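PDB 5VBB: RNA pseudouridylate synthase domain-containing protein 1, which probably converts uridine to pseudouridine in RNA. Local coordinates for residues A98-L103 / H209-R214; L102-I107 / P186-L191; N140-L145 / T170-Q175. All coordinates share one frame; numbering follows the deposited sequence.

Contacts 1 and 2 both use strand 96-104: contact 1 pairs its middle with strand 208-216, while contact 2 bridges its last residues to the loop 186-191. They share L102 and L103, and their centres are about 14 Å apart. Contact 3 lies farther off, with its centre about 17 Å from that of contact 1 and 19 Å from that of contact 2, and touches neither. All three approach D67, the active-site aspartate by similarity: the side chains of Y99, V187 and Q175 lie about 7, 9 and 8 Å from its side chain. Glycerol is bound about 3 Å from the side chain of Y99 and from that of Q175, whereas two sulfates sit on contact 3.

Contact 1: residues A98-L103 / H209-R214; sequences AYLALL and HAFYLR
A classic beta bulge joins A98 to F211 and Y212, where strands 96-104 and 208-216 run antiparallel and one residue of the earlier strand faces two of the later. A98 O accepts two N-H groups. F211 N reaches it at 2.9 Å in the carbonyl plane; the bond from Y212 N to A98 O is straighter, 173° at the hydrogen, but comes from above that plane. A98 N completes the bulge by donating to Y212 O at 3.0 Å. F211 is the extra residue, its psi of -51° helix-like rather than extended. Past the bulge, in the central antiparallel sheet of the pseudouridine synthase fold, Y99 and A210 form a non-hydrogen-bonded pair. L100 and H209 are a hydrogen-bonded pair, with L100 N 2.9 Å from H209 O and H209 N donating back to L100 O.

F211 holds CG anti to its backbone N (chi1 176°), which puts the ring beside L100. L100 CD1 lies over one face in a CH-pi contact, 3.9 Å from the centroid of the F211 ring, and L247 of helix 247-256 touches both side chains. A98 CB meets Y212 CB at 3.9 Å. On the other face of the sheet, Y99 CE2 rests 3.7 Å from A210 CB, the ring lying obliquely along A210. Y99 OH makes a weak hydrogen bond to a bound glycerol, probably from the crystallisation liquor.

H209 is held by S71 and T226 through its two ring nitrogens. Y212 OH is hydrogen-bonded to E223 and is gripped side-on by R214: R214 NE at 2.9 Å and NH2 farther off both donate to Y212 OH, which lies in the guanidinium plane.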
ATOM      1  N   ALA A  98      -4.487   4.442   3.563  1.00 31.21           N
ATOM      2  CA  ALA A  98      -5.094   4.201   2.267  1.00 30.06           C
ATOM      3  C   ALA A  98      -4.006   4.049   1.226  1.00 33.77           C
ATOM      4  O   ALA A  98      -2.886   4.589   1.357  1.00 32.07           O
ATOM      5  CB  ALA A  98      -6.086   5.297   1.876  1.00 30.52           C
ATOM      6  N   TYR A  99      -4.312   3.264   0.207  1.00 32.54           N
ATOM      7  CA  TYR A  99      -3.371   2.944  -0.846  1.00 31.98           C
ATOM      8  C   TYR A  99      -4.001   3.197  -2.165  1.00 36.50           C
ATOM      9  O   TYR A  99      -5.221   3.151  -2.280  1.00 33.51           O
ATOM     10  CB  TYR A  99      -3.019   1.442  -0.812  1.00 33.20           C
ATOM     11  CG  TYR A  99      -2.353   0.960   0.444  1.00 35.17           C
ATOM     12  CD1 TYR A  99      -3.038   0.940   1.656  1.00 37.19           C
ATOM     13  CD2 TYR A  99      -1.029   0.516   0.431  1.00 37.00           C
ATOM     14  CE1 TYR A  99      -2.409   0.556   2.833  1.00 40.35           C
ATOM     15  CE2 TYR A  99      -0.406   0.078   1.601  1.00 39.05           C
ATOM     16  CZ  TYR A  99      -1.103   0.110   2.798  1.00 42.41           C
ATOM     17  OH  TYR A  99      -0.572  -0.373   3.951  1.00 40.83           O
ATOM     18  N   LEU A 100      -3.163   3.361  -3.182  1.00 33.76           N
ATOM     19  CA  LEU A 100      -3.586   3.426  -4.565  1.00 33.30           C
ATOM     20  C   LEU A 100      -3.063   2.184  -5.224  1.00 37.54           C
ATOM     21  O   LEU A 100      -1.985   1.700  -4.854  1.00 37.04           O
ATOM     22  CB  LEU A 100      -2.978   4.641  -5.278  1.00 33.60           C
ATOM     23  CG  LEU A 100      -3.435   5.989  -4.788  1.00 37.73           C
ATOM     24  CD1 LEU A 100      -2.620   7.082  -5.398  1.00 36.78           C
ATOM     25  CD2 LEU A 100      -4.921   6.224  -5.069  1.00 40.62           C
ATOM     26  N   ALA A 101      -3.757   1.722  -6.283  1.00 34.08           N
ATOM     27  CA  ALA A 101      -3.307   0.570  -7.043  1.00 33.44           C
ATOM     28  C   ALA A 101      -3.868   0.563  -8.418  1.00 38.09           C
ATOM     29  O   ALA A 101      -4.922   1.150  -8.648  1.00 37.53           O
ATOM     30  CB  ALA A 101      -3.711  -0.722  -6.342  1.00 34.26           C
ATOM     31  N   LEU A 102      -3.162  -0.129  -9.345  1.00 34.94           N
ATOM     32  CA  LEU A 102      -3.646  -0.414 -10.667  1.00 34.38           C
ATOM     33  C   LEU A 102      -3.890  -1.910 -10.630  1.00 38.13           C
ATOM     34  O   LEU A 102      -2.970  -2.655 -10.374  1.00 38.74           O
ATOM     35  CB  LEU A 102      -2.675  -0.067 -11.762  1.00 34.85           C
ATOM     36  CG  LEU A 102      -2.360   1.413 -11.945  1.00 39.22           C
ATOM     37  CD1 LEU A 102      -1.274   1.608 -12.971  1.00 40.37           C
ATOM     38  CD2 LEU A 102      -3.573   2.181 -12.310  1.00 38.25           C
ATOM     39  N   LEU A 103      -5.144  -2.330 -10.822  1.00 35.83           N
ATOM     40  CA  LEU A 103      -5.557  -3.715 -10.745  1.00 35.88           C
ATOM     41  C   LEU A 103      -5.962  -4.240 -12.114  1.00 39.70           C
ATOM     42  O   LEU A 103      -6.533  -3.483 -12.891  1.00 38.61           O
ATOM     43  CB  LEU A 103      -6.792  -3.806  -9.837  1.00 35.64           C
ATOM     44  CG  LEU A 103      -6.662  -3.342  -8.395  1.00 37.38           C
ATOM     45  CD1 LEU A 103      -7.911  -3.730  -7.634  1.00 36.51           C
ATOM     46  CD2 LEU A 103      -5.432  -3.955  -7.735  1.00 35.39           C
ATOM     47  N   HIS A 209       0.764   1.356  -3.893  1.00 33.09           N
ATOM     48  CA  HIS A 209       1.409   2.505  -3.315  1.00 32.30           C
ATOM     49  C   HIS A 209       0.685   2.926  -2.041  1.00 35.58           C
ATOM     50  O   HIS A 209      -0.533   3.109  -2.068  1.00 32.27           O
ATOM     51  CB  HIS A 209       1.313   3.663  -4.325  1.00 33.84           C
ATOM     52  CG  HIS A 209       1.940   4.936  -3.852  1.00 37.09           C
ATOM     53  ND1 HIS A 209       3.317   5.048  -3.694  1.00 39.13           N
ATOM     54  CD2 HIS A 209       1.358   6.118  -3.503  1.00 37.99           C
ATOM     55  CE1 HIS A 209       3.529   6.283  -3.259  1.00 38.85           C
ATOM     56  NE2 HIS A 209       2.379   6.968  -3.148  1.00 38.35           N
ATOM     57  N   ALA A 210       1.414   3.073  -0.951  1.00 32.84           N
ATOM     58  CA  ALA A 210       0.831   3.525   0.325  1.00 32.02           C
ATOM     59  C   ALA A 210       0.720   5.026   0.213  1.00 36.91           C
ATOM     60  O   ALA A 210       1.707   5.740   0.261  1.00 37.92           O
ATOM     61  CB  ALA A 210       1.724   3.101   1.486  1.00 31.99           C
ATOM     62  N   PHE A 211      -0.492   5.499   0.047  1.00 33.88           N
ATOM     63  CA  PHE A 211      -0.799   6.879  -0.294  1.00 34.59           C
ATOM     64  C   PHE A 211      -1.085   7.774   0.888  1.00 34.91           C
ATOM     65  O   PHE A 211      -0.476   8.826   1.005  1.00 37.07           O
ATOM     66  CB  PHE A 211      -2.020   6.830  -1.231  1.00 38.18           C
ATOM     67  CG  PHE A 211      -2.618   8.137  -1.663  1.00 40.93           C
ATOM     68  CD1 PHE A 211      -1.892   9.018  -2.459  1.00 45.70           C
ATOM     69  CD2 PHE A 211      -3.962   8.390  -1.462  1.00 43.62           C
ATOM     70  CE1 PHE A 211      -2.509  10.136  -3.029  1.00 46.53           C
ATOM     71  CE2 PHE A 211      -4.543   9.544  -1.945  1.00 48.41           C
ATOM     72  CZ  PHE A 211      -3.836  10.381  -2.773  1.00 46.11           C
ATOM     73  N   TYR A 212      -1.977   7.364   1.775  1.00 32.20           N
ATOM     74  CA  TYR A 212      -2.437   8.162   2.887  1.00 32.45           C
ATOM     75  C   TYR A 212      -2.073   7.461   4.185  1.00 34.50           C
ATOM     76  O   TYR A 212      -2.210   6.244   4.290  1.00 32.93           O
ATOM     77  CB  TYR A 212      -3.950   8.380   2.771  1.00 34.45           C
ATOM     78  CG  TYR A 212      -4.514   9.196   3.909  1.00 33.57           C
ATOM     79  CD1 TYR A 212      -4.438  10.586   3.904  1.00 35.72           C
ATOM     80  CD2 TYR A 212      -5.116   8.580   5.001  1.00 34.23           C
ATOM     81  CE1 TYR A 212      -4.855  11.333   5.008  1.00 37.79           C
ATOM     82  CE2 TYR A 212      -5.579   9.319   6.082  1.00 35.04           C
ATOM     83  CZ  TYR A 212      -5.482  10.694   6.070  1.00 36.71           C
ATOM     84  OH  TYR A 212      -5.976  11.360   7.162  1.00 39.01           O
ATOM     85  N   LEU A 213      -1.560   8.213   5.142  1.00 31.66           N
ATOM     86  CA  LEU A 213      -1.191   7.653   6.441  1.00 33.36           C
ATOM     87  C   LEU A 213      -1.460   8.693   7.523  1.00 36.64           C
ATOM     88  O   LEU A 213      -1.101   9.843   7.361  1.00 37.95           O
ATOM     89  CB  LEU A 213       0.282   7.211   6.425  1.00 32.86           C
ATOM     90  CG  LEU A 213       0.928   6.738   7.750  1.00 36.46           C
ATOM     91  CD1 LEU A 213       0.371   5.377   8.181  1.00 35.68           C
ATOM     92  CD2 LEU A 213       2.468   6.681   7.605  1.00 37.27           C
ATOM     93  N   ARG A 214      -2.175   8.318   8.569  1.00 31.68           N
ATOM     94  CA  ARG A 214      -2.480   9.203   9.679  1.00 31.23           C
ATOM     95  C   ARG A 214      -2.208   8.439  10.951  1.00 37.67           C
ATOM     96  O   ARG A 214      -2.810   7.392  11.140  1.00 35.47           O
ATOM     97  CB  ARG A 214      -3.929   9.658   9.644  1.00 34.54           C
ATOM     98  CG  ARG A 214      -4.226  10.798  10.629  1.00 38.90           C
ATOM     99  CD  ARG A 214      -5.690  10.823  11.054  1.00 43.94           C
ATOM    100  NE  ARG A 214      -6.594  10.927   9.919  1.00 60.01           N
ATOM    101  CZ  ARG A 214      -7.914  10.750   9.954  1.00 61.89           C
ATOM    102  NH1 ARG A 214      -8.525  10.455  11.097  1.00 45.06           N
ATOM    103  NH2 ARG A 214      -8.630  10.868   8.851  1.00 49.71           N
TER

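Contact 2: residues L102-I107 / P186-L191; sequences LLRGHI and PVVGDL
L103 and V187 form a single backbone bridge between the end of strand 96-104 and the loop after helix 175-182, just where that loop enters a type II beta turn from V187 to D190. V188 N donates to L102 O at 3.0 Å, almost straight at 174°, and R104 N to P186 O at 2.8 Å. L103 crosses V187 obliquely, L103 CD2 lying 3.6 Å from V187 CG2, and packs further on C180 of the helix.

R104 carries CG anti to its carbonyl carbon and bends at chi2 (-75°), so that the chain crosses first P186 and then V188, each at about a right angle. R104 CG lies 4.0 Å from P186 CG. Beyond the bend both methyls of V188 sit over one face of the guanidinium, with V188 CG1 3.8 Å from R104 NH2. R104 NE forms a salt bridge with E200, whose carboxylate also accepts G189 N. An alanine at R104 would probably leave E200 without its charged mate and open a gap over P186 and V188. V188 CG2, besides lying over the guanidinium, is 3.4 Å from L102 O.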
ATOM      1  N   LEU A 102      -3.162  -0.129  -9.345  1.00 34.94           N
ATOM      2  CA  LEU A 102      -3.646  -0.414 -10.667  1.00 34.38           C
ATOM      3  C   LEU A 102      -3.890  -1.910 -10.630  1.00 38.13           C
ATOM      4  O   LEU A 102      -2.970  -2.655 -10.374  1.00 38.74           O
ATOM      5  CB  LEU A 102      -2.675  -0.067 -11.762  1.00 34.85           C
ATOM      6  CG  LEU A 102      -2.360   1.413 -11.945  1.00 39.22           C
ATOM      7  CD1 LEU A 102      -1.274   1.608 -12.971  1.00 40.37           C
ATOM      8  CD2 LEU A 102      -3.573   2.181 -12.310  1.00 38.25           C
ATOM      9  N   LEU A 103      -5.144  -2.330 -10.822  1.00 35.83           N
ATOM     10  CA  LEU A 103      -5.557  -3.715 -10.745  1.00 35.88           C
ATOM     11  C   LEU A 103      -5.962  -4.240 -12.114  1.00 39.70           C
ATOM     12  O   LEU A 103      -6.533  -3.483 -12.891  1.00 38.61           O
ATOM     13  CB  LEU A 103      -6.792  -3.806  -9.837  1.00 35.64           C
ATOM     14  CG  LEU A 103      -6.662  -3.342  -8.395  1.00 37.38           C
ATOM     15  CD1 LEU A 103      -7.911  -3.730  -7.634  1.00 36.51           C
ATOM     16  CD2 LEU A 103      -5.432  -3.955  -7.735  1.00 35.39           C
ATOM     17  N   ARG A 104      -5.832  -5.554 -12.334  1.00 36.76           N
ATOM     18  CA  ARG A 104      -6.222  -6.196 -13.605  1.00 36.98           C
ATOM     19  C   ARG A 104      -7.733  -6.206 -13.788  1.00 42.06           C
ATOM     20  O   ARG A 104      -8.443  -6.551 -12.856  1.00 41.12           O
ATOM     21  CB  ARG A 104      -5.719  -7.653 -13.671  1.00 37.70           C
ATOM     22  CG  ARG A 104      -4.197  -7.822 -13.716  1.00 43.58           C
ATOM     23  CD  ARG A 104      -3.681  -7.464 -15.067  1.00 48.61           C
ATOM     24  NE  ARG A 104      -2.227  -7.524 -15.188  1.00 48.11           N
ATOM     25  CZ  ARG A 104      -1.542  -6.906 -16.138  1.00 52.82           C
ATOM     26  NH1 ARG A 104      -2.172  -6.180 -17.054  1.00 42.96           N
ATOM     27  NH2 ARG A 104      -0.217  -6.972 -16.159  1.00 50.31           N
ATOM     28  N   GLY A 105      -8.199  -5.868 -14.993  1.00 41.87           N
ATOM     29  CA  GLY A 105      -9.612  -5.845 -15.349  1.00 42.36           C
ATOM     30  C   GLY A 105     -10.330  -4.570 -14.960  1.00 45.71           C
ATOM     31  O   GLY A 105      -9.861  -3.812 -14.106  1.00 46.10           O
ATOM     32  N   HIS A 106     -11.488  -4.334 -15.592  1.00 41.78           N
ATOM     33  CA  HIS A 106     -12.381  -3.208 -15.326  1.00 40.78           C
ATOM     34  C   HIS A 106     -13.395  -3.636 -14.252  1.00 44.71           C
ATOM     35  O   HIS A 106     -14.238  -4.478 -14.537  1.00 43.47           O
ATOM     36  CB  HIS A 106     -13.134  -2.808 -16.611  1.00 42.98           C
ATOM     37  CG  HIS A 106     -12.263  -2.095 -17.605  1.00 45.80           C
ATOM     38  ND1 HIS A 106     -12.685  -1.878 -18.898  1.00 47.93           N
ATOM     39  CD2 HIS A 106     -11.077  -1.466 -17.419  1.00 45.51           C
ATOM     40  CE1 HIS A 106     -11.708  -1.204 -19.487  1.00 47.55           C
ATOM     41  NE2 HIS A 106     -10.722  -0.921 -18.628  1.00 46.69           N
ATOM     42  N   ILE A 107     -13.314  -3.074 -13.030  1.00 41.50           N
ATOM     43  CA  ILE A 107     -14.236  -3.416 -11.936  1.00 40.22           C
ATOM     44  C   ILE A 107     -15.494  -2.602 -12.173  1.00 45.10           C
ATOM     45  O   ILE A 107     -15.403  -1.377 -12.193  1.00 44.70           O
ATOM     46  CB  ILE A 107     -13.561  -3.112 -10.584  1.00 42.50           C
ATOM     47  CG1 ILE A 107     -12.315  -4.011 -10.432  1.00 42.17           C
ATOM     48  CG2 ILE A 107     -14.528  -3.314  -9.414  1.00 44.87           C
ATOM     49  CD1 ILE A 107     -11.455  -3.830  -9.175  1.00 38.77           C
ATOM     50  N   PRO A 186      -6.175  -8.865  -9.614  1.00 36.33           N
ATOM     51  CA  PRO A 186      -4.874  -8.741  -8.947  1.00 34.88           C
ATOM     52  C   PRO A 186      -4.151  -7.442  -9.251  1.00 39.29           C
ATOM     53  O   PRO A 186      -4.360  -6.827 -10.298  1.00 38.64           O
ATOM     54  CB  PRO A 186      -4.079  -9.951  -9.469  1.00 38.13           C
ATOM     55  CG  PRO A 186      -4.799 -10.411 -10.664  1.00 44.14           C
ATOM     56  CD  PRO A 186      -6.219 -10.051 -10.510  1.00 40.05           C
ATOM     57  N   VAL A 187      -3.211  -7.078  -8.369  1.00 35.81           N
ATOM     58  CA  VAL A 187      -2.415  -5.893  -8.590  1.00 34.08           C
ATOM     59  C   VAL A 187      -1.509  -6.145  -9.788  1.00 38.30           C
ATOM     60  O   VAL A 187      -0.886  -7.194  -9.902  1.00 36.91           O
ATOM     61  CB  VAL A 187      -1.599  -5.511  -7.336  1.00 37.04           C
ATOM     62  CG1 VAL A 187      -0.662  -4.351  -7.631  1.00 36.53           C
ATOM     63  CG2 VAL A 187      -2.500  -5.219  -6.161  1.00 36.11           C
ATOM     64  N   VAL A 188      -1.435  -5.156 -10.680  1.00 36.45           N
ATOM     65  CA  VAL A 188      -0.576  -5.213 -11.853  1.00 34.43           C
ATOM     66  C   VAL A 188       0.870  -5.292 -11.397  1.00 39.05           C
ATOM     67  O   VAL A 188       1.293  -4.516 -10.551  1.00 35.66           O
ATOM     68  CB  VAL A 188      -0.815  -3.995 -12.781  1.00 39.67           C
ATOM     69  CG1 VAL A 188       0.229  -3.932 -13.889  1.00 39.63           C
ATOM     70  CG2 VAL A 188      -2.233  -4.031 -13.380  1.00 39.85           C
ATOM     71  N   GLY A 189       1.612  -6.233 -11.969  1.00 37.44           N
ATOM     72  CA  GLY A 189       3.012  -6.468 -11.645  1.00 36.38           C
ATOM     73  C   GLY A 189       3.230  -7.209 -10.332  1.00 38.19           C
ATOM     74  O   GLY A 189       4.365  -7.269  -9.828  1.00 37.30           O
ATOM     75  N   ASP A 190       2.190  -7.837  -9.802  1.00 35.88           N
ATOM     76  CA  ASP A 190       2.304  -8.615  -8.571  1.00 36.16           C
ATOM     77  C   ASP A 190       2.854  -9.998  -8.894  1.00 41.05           C
ATOM     78  O   ASP A 190       2.130 -10.877  -9.368  1.00 38.81           O
ATOM     79  CB  ASP A 190       0.975  -8.710  -7.834  1.00 37.76           C
ATOM     80  CG  ASP A 190       1.089  -9.240  -6.419  1.00 43.05           C
ATOM     81  OD1 ASP A 190       2.009 -10.020  -6.151  1.00 38.46           O
ATOM     82  OD2 ASP A 190       0.186  -8.966  -5.605  1.00 40.84           O
ATOM     83  N   LEU A 191       4.131 -10.189  -8.584  1.00 38.29           N
ATOM     84  CA  LEU A 191       4.836 -11.432  -8.896  1.00 41.15           C
ATOM     85  C   LEU A 191       4.437 -12.599  -8.021  1.00 44.49           C
ATOM     86  O   LEU A 191       4.709 -13.724  -8.391  1.00 45.20           O
ATOM     87  CB  LEU A 191       6.351 -11.216  -8.795  1.00 42.24           C
ATOM     88  CG  LEU A 191       6.930 -10.162  -9.739  1.00 46.12           C
ATOM     89  CD1 LEU A 191       8.398  -9.939  -9.458  1.00 49.00           C
ATOM     90  CD2 LEU A 191       6.701 -10.548 -11.180  1.00 47.85           C
TER

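Contact 3: residues N140-L145 / T170-Q175; sequences NPKPSL and TGRTHQ. With SO4 (sulfate ion), chain D; SO4 (sulfate ion), chain C.
R172 and T170 carry the contact with P143 and L145; they belong to the T-G-R-T-H-Q stretch, a signature sequence of RluA-type enzymes, here a loop with a type II turn from R172 to Q175 leading into helix 175-182. R172 bends at chi2 and chi3 (65°), so that K142 CB lies over one face of the guanidinium, 3.4 Å from R172 NE. At the guanidinium edge R172 NH2 donates to P143 O at 2.8 Å, and the same nitrogen reaches one sulfate. R172 NE and NH1 hold the other sulfate, which is also bound by K142 NZ and by T173 through N and OG1. These anions, probably from the crystallisation liquor, are consistent with a surface that could receive RNA phosphates.

T170 keeps OG1 between its backbone N and carbonyl carbon (chi1 56°), a crowded position that directs the hydroxyl at L145. L145 N donates to T170 OG1 at 3.1 Å. T170 OG1 donates a hydrogen bond to Q175 OE1, 2.6 Å away, and Q175 OE1 also takes R172 N at 3.0 Å, so one oxygen at the start of the helix holds both T170 and R172. S144 OG donates to K142 O and lies 3.3 Å from R172 CG.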
ATOM      1  N   ASN A 140      -5.603 -20.894   9.995  1.00 51.36           N
ATOM      2  CA  ASN A 140      -5.735 -19.823  10.984  1.00 50.42           C
ATOM      3  C   ASN A 140      -6.207 -18.511  10.325  1.00 48.83           C
ATOM      4  O   ASN A 140      -5.528 -17.483  10.378  1.00 46.96           O
ATOM      5  CB  ASN A 140      -4.399 -19.651  11.757  1.00 58.00           C
ATOM      6  CG  ASN A 140      -4.530 -18.921  13.081  1.00 93.52           C
ATOM      7  OD1 ASN A 140      -5.531 -19.052  13.799  1.00 88.96           O
ATOM      8  ND2 ASN A 140      -3.496 -18.185  13.475  1.00 87.31           N
ATOM      9  N   PRO A 141      -7.394 -18.538   9.686  1.00 43.93           N
ATOM     10  CA  PRO A 141      -7.904 -17.316   9.064  1.00 40.73           C
ATOM     11  C   PRO A 141      -8.139 -16.214  10.116  1.00 43.54           C
ATOM     12  O   PRO A 141      -8.539 -16.489  11.260  1.00 39.91           O
ATOM     13  CB  PRO A 141      -9.175 -17.787   8.375  1.00 43.35           C
ATOM     14  CG  PRO A 141      -9.629 -18.995   9.195  1.00 49.85           C
ATOM     15  CD  PRO A 141      -8.366 -19.657   9.582  1.00 46.48           C
ATOM     16  N   LYS A 142      -7.830 -14.967   9.736  1.00 38.33           N
ATOM     17  CA  LYS A 142      -7.898 -13.834  10.633  1.00 37.44           C
ATOM     18  C   LYS A 142      -8.774 -12.736  10.080  1.00 40.34           C
ATOM     19  O   LYS A 142      -8.998 -12.685   8.871  1.00 38.82           O
ATOM     20  CB  LYS A 142      -6.491 -13.294  10.906  1.00 37.63           C
ATOM     21  CG  LYS A 142      -5.722 -14.082  11.951  1.00 43.29           C
ATOM     22  CD  LYS A 142      -4.377 -13.435  12.164  1.00 49.59           C
ATOM     23  CE  LYS A 142      -3.329 -14.356  12.746  1.00 61.20           C
ATOM     24  NZ  LYS A 142      -2.039 -13.617  12.915  1.00 70.20           N
ATOM     25  N   PRO A 143      -9.292 -11.862  10.979  1.00 37.50           N
ATOM     26  CA  PRO A 143     -10.200 -10.787  10.540  1.00 35.65           C
ATOM     27  C   PRO A 143      -9.670  -9.942   9.439  1.00 38.42           C
ATOM     28  O   PRO A 143      -8.517  -9.494   9.490  1.00 40.35           O
ATOM     29  CB  PRO A 143     -10.364  -9.917  11.780  1.00 36.76           C
ATOM     30  CG  PRO A 143      -9.956 -10.751  12.905  1.00 42.35           C
ATOM     31  CD  PRO A 143      -9.034 -11.777  12.432  1.00 38.86           C
ATOM     32  N   SER A 144     -10.503  -9.673   8.467  1.00 33.06           N
ATOM     33  CA  SER A 144     -10.032  -8.953   7.304  1.00 31.81           C
ATOM     34  C   SER A 144     -11.080  -8.074   6.726  1.00 34.39           C
ATOM     35  O   SER A 144     -12.223  -8.508   6.584  1.00 35.69           O
ATOM     36  CB  SER A 144      -9.554  -9.948   6.248  1.00 37.14           C
ATOM     37  OG  SER A 144      -8.666 -10.928   6.764  1.00 41.19           O
ATOM     38  N   LEU A 145     -10.707  -6.858   6.360  1.00 30.51           N
ATOM     39  CA  LEU A 145     -11.645  -5.941   5.725  1.00 32.72           C
ATOM     40  C   LEU A 145     -10.894  -4.902   4.915  1.00 34.54           C
ATOM     41  O   LEU A 145     -10.115  -4.117   5.479  1.00 32.59           O
ATOM     42  CB  LEU A 145     -12.517  -5.247   6.749  1.00 34.48           C
ATOM     43  CG  LEU A 145     -13.619  -4.303   6.174  1.00 42.16           C
ATOM     44  CD1 LEU A 145     -14.505  -4.996   5.216  1.00 44.55           C
ATOM     45  CD2 LEU A 145     -14.462  -3.826   7.235  1.00 45.17           C
ATOM     46  N   THR A 170      -8.027  -3.584   8.538  1.00 33.83           N
ATOM     47  CA  THR A 170      -7.301  -4.608   9.281  1.00 34.69           C
ATOM     48  C   THR A 170      -5.874  -4.605   8.738  1.00 37.91           C
ATOM     49  O   THR A 170      -5.618  -3.958   7.727  1.00 35.72           O
ATOM     50  CB  THR A 170      -7.957  -5.946   9.168  1.00 36.90           C
ATOM     51  OG1 THR A 170      -8.078  -6.257   7.802  1.00 32.70           O
ATOM     52  CG2 THR A 170      -9.323  -5.988   9.834  1.00 39.86           C
ATOM     53  N   GLY A 171      -4.975  -5.326   9.396  1.00 35.62           N
ATOM     54  CA  GLY A 171      -3.573  -5.353   9.037  1.00 35.68           C
ATOM     55  C   GLY A 171      -3.020  -6.715   8.688  1.00 39.65           C
ATOM     56  O   GLY A 171      -1.910  -7.035   9.091  1.00 38.38           O
ATOM     57  N   ARG A 172      -3.713  -7.496   7.867  1.00 34.97           N
ATOM     58  CA  ARG A 172      -3.211  -8.848   7.545  1.00 33.73           C
ATOM     59  C   ARG A 172      -1.998  -8.741   6.646  1.00 36.00           C
ATOM     60  O   ARG A 172      -1.922  -7.816   5.867  1.00 33.60           O
ATOM     61  CB  ARG A 172      -4.288  -9.701   6.847  1.00 33.88           C
ATOM     62  CG  ARG A 172      -5.629  -9.786   7.548  1.00 35.79           C
ATOM     63  CD  ARG A 172      -5.644 -10.915   8.567  1.00 35.77           C
ATOM     64  NE  ARG A 172      -4.696 -10.641   9.655  1.00 40.36           N
ATOM     65  CZ  ARG A 172      -4.898  -9.800  10.668  1.00 54.15           C
ATOM     66  NH1 ARG A 172      -3.955  -9.623  11.587  1.00 41.78           N
ATOM     67  NH2 ARG A 172      -6.047  -9.134  10.778  1.00 37.24           N
ATOM     68  N   THR A 173      -1.097  -9.709   6.684  1.00 34.07           N
ATOM     69  CA  THR A 173       0.074  -9.688   5.793  1.00 34.39           C
ATOM     70  C   THR A 173      -0.396  -9.780   4.341  1.00 36.90           C
ATOM     71  O   THR A 173      -1.336 -10.502   4.063  1.00 37.02           O
ATOM     72  CB  THR A 173       1.036 -10.820   6.176  1.00 44.27           C
ATOM     73  OG1 THR A 173       1.609 -10.516   7.443  1.00 43.94           O
ATOM     74  CG2 THR A 173       2.141 -11.046   5.119  1.00 44.50           C
ATOM     75  N   HIS A 174       0.159  -8.963   3.444  1.00 34.76           N
ATOM     76  CA  HIS A 174      -0.224  -8.919   2.016  1.00 34.86           C
ATOM     77  C   HIS A 174      -1.749  -8.760   1.800  1.00 37.09           C
ATOM     78  O   HIS A 174      -2.278  -9.199   0.778  1.00 34.94           O
ATOM     79  CB  HIS A 174       0.263 -10.166   1.291  1.00 36.02           C
ATOM     80  CG  HIS A 174       1.727 -10.448   1.430  1.00 39.60           C
ATOM     81  ND1 HIS A 174       2.220 -11.719   1.244  1.00 41.73           N
ATOM     82  CD2 HIS A 174       2.754  -9.625   1.736  1.00 40.75           C
ATOM     83  CE1 HIS A 174       3.534 -11.627   1.396  1.00 41.36           C
ATOM     84  NE2 HIS A 174       3.896 -10.395   1.718  1.00 40.81           N
ATOM     85  N   GLN A 175      -2.454  -8.155   2.757  1.00 34.15           N
ATOM     86  CA  GLN A 175      -3.920  -8.033   2.691  1.00 32.60           C
ATOM     87  C   GLN A 175      -4.471  -7.523   1.393  1.00 36.88           C
ATOM     88  O   GLN A 175      -5.369  -8.129   0.820  1.00 36.08           O
ATOM     89  CB  GLN A 175      -4.417  -7.089   3.764  1.00 34.46           C
ATOM     90  CG  GLN A 175      -5.923  -6.931   3.740  1.00 34.03           C
ATOM     91  CD  GLN A 175      -6.518  -6.443   5.023  1.00 39.26           C
ATOM     92  OE1 GLN A 175      -6.114  -6.833   6.130  1.00 34.31           O
ATOM     93  NE2 GLN A 175      -7.497  -5.573   4.920  1.00 33.70           N
TER
HETATM   94  S   SO4 D 303      -1.205 -11.989   9.765  1.00 49.49           S
HETATM   95  O1  SO4 D 303      -0.990 -13.400  10.070  1.00 52.31           O
HETATM   96  O2  SO4 D 303      -1.626 -11.264  10.983  1.00 51.62           O
HETATM   97  O3  SO4 D 303      -2.185 -11.845   8.677  1.00 43.47           O
HETATM   98  O4  SO4 D 303       0.036 -11.441   9.304  1.00 51.10           O
HETATM   99  S   SO4 C 302      -5.709  -6.238  12.824  1.00 78.41           S
HETATM  100  O1  SO4 C 302      -7.002  -6.814  12.462  1.00 78.56           O
HETATM  101  O2  SO4 C 302      -5.211  -6.914  13.994  1.00 78.48           O
HETATM  102  O3  SO4 C 302      -4.735  -6.451  11.793  1.00 81.17           O
HETATM  103  O4  SO4 C 302      -5.851  -4.808  13.056  1.00 81.34           O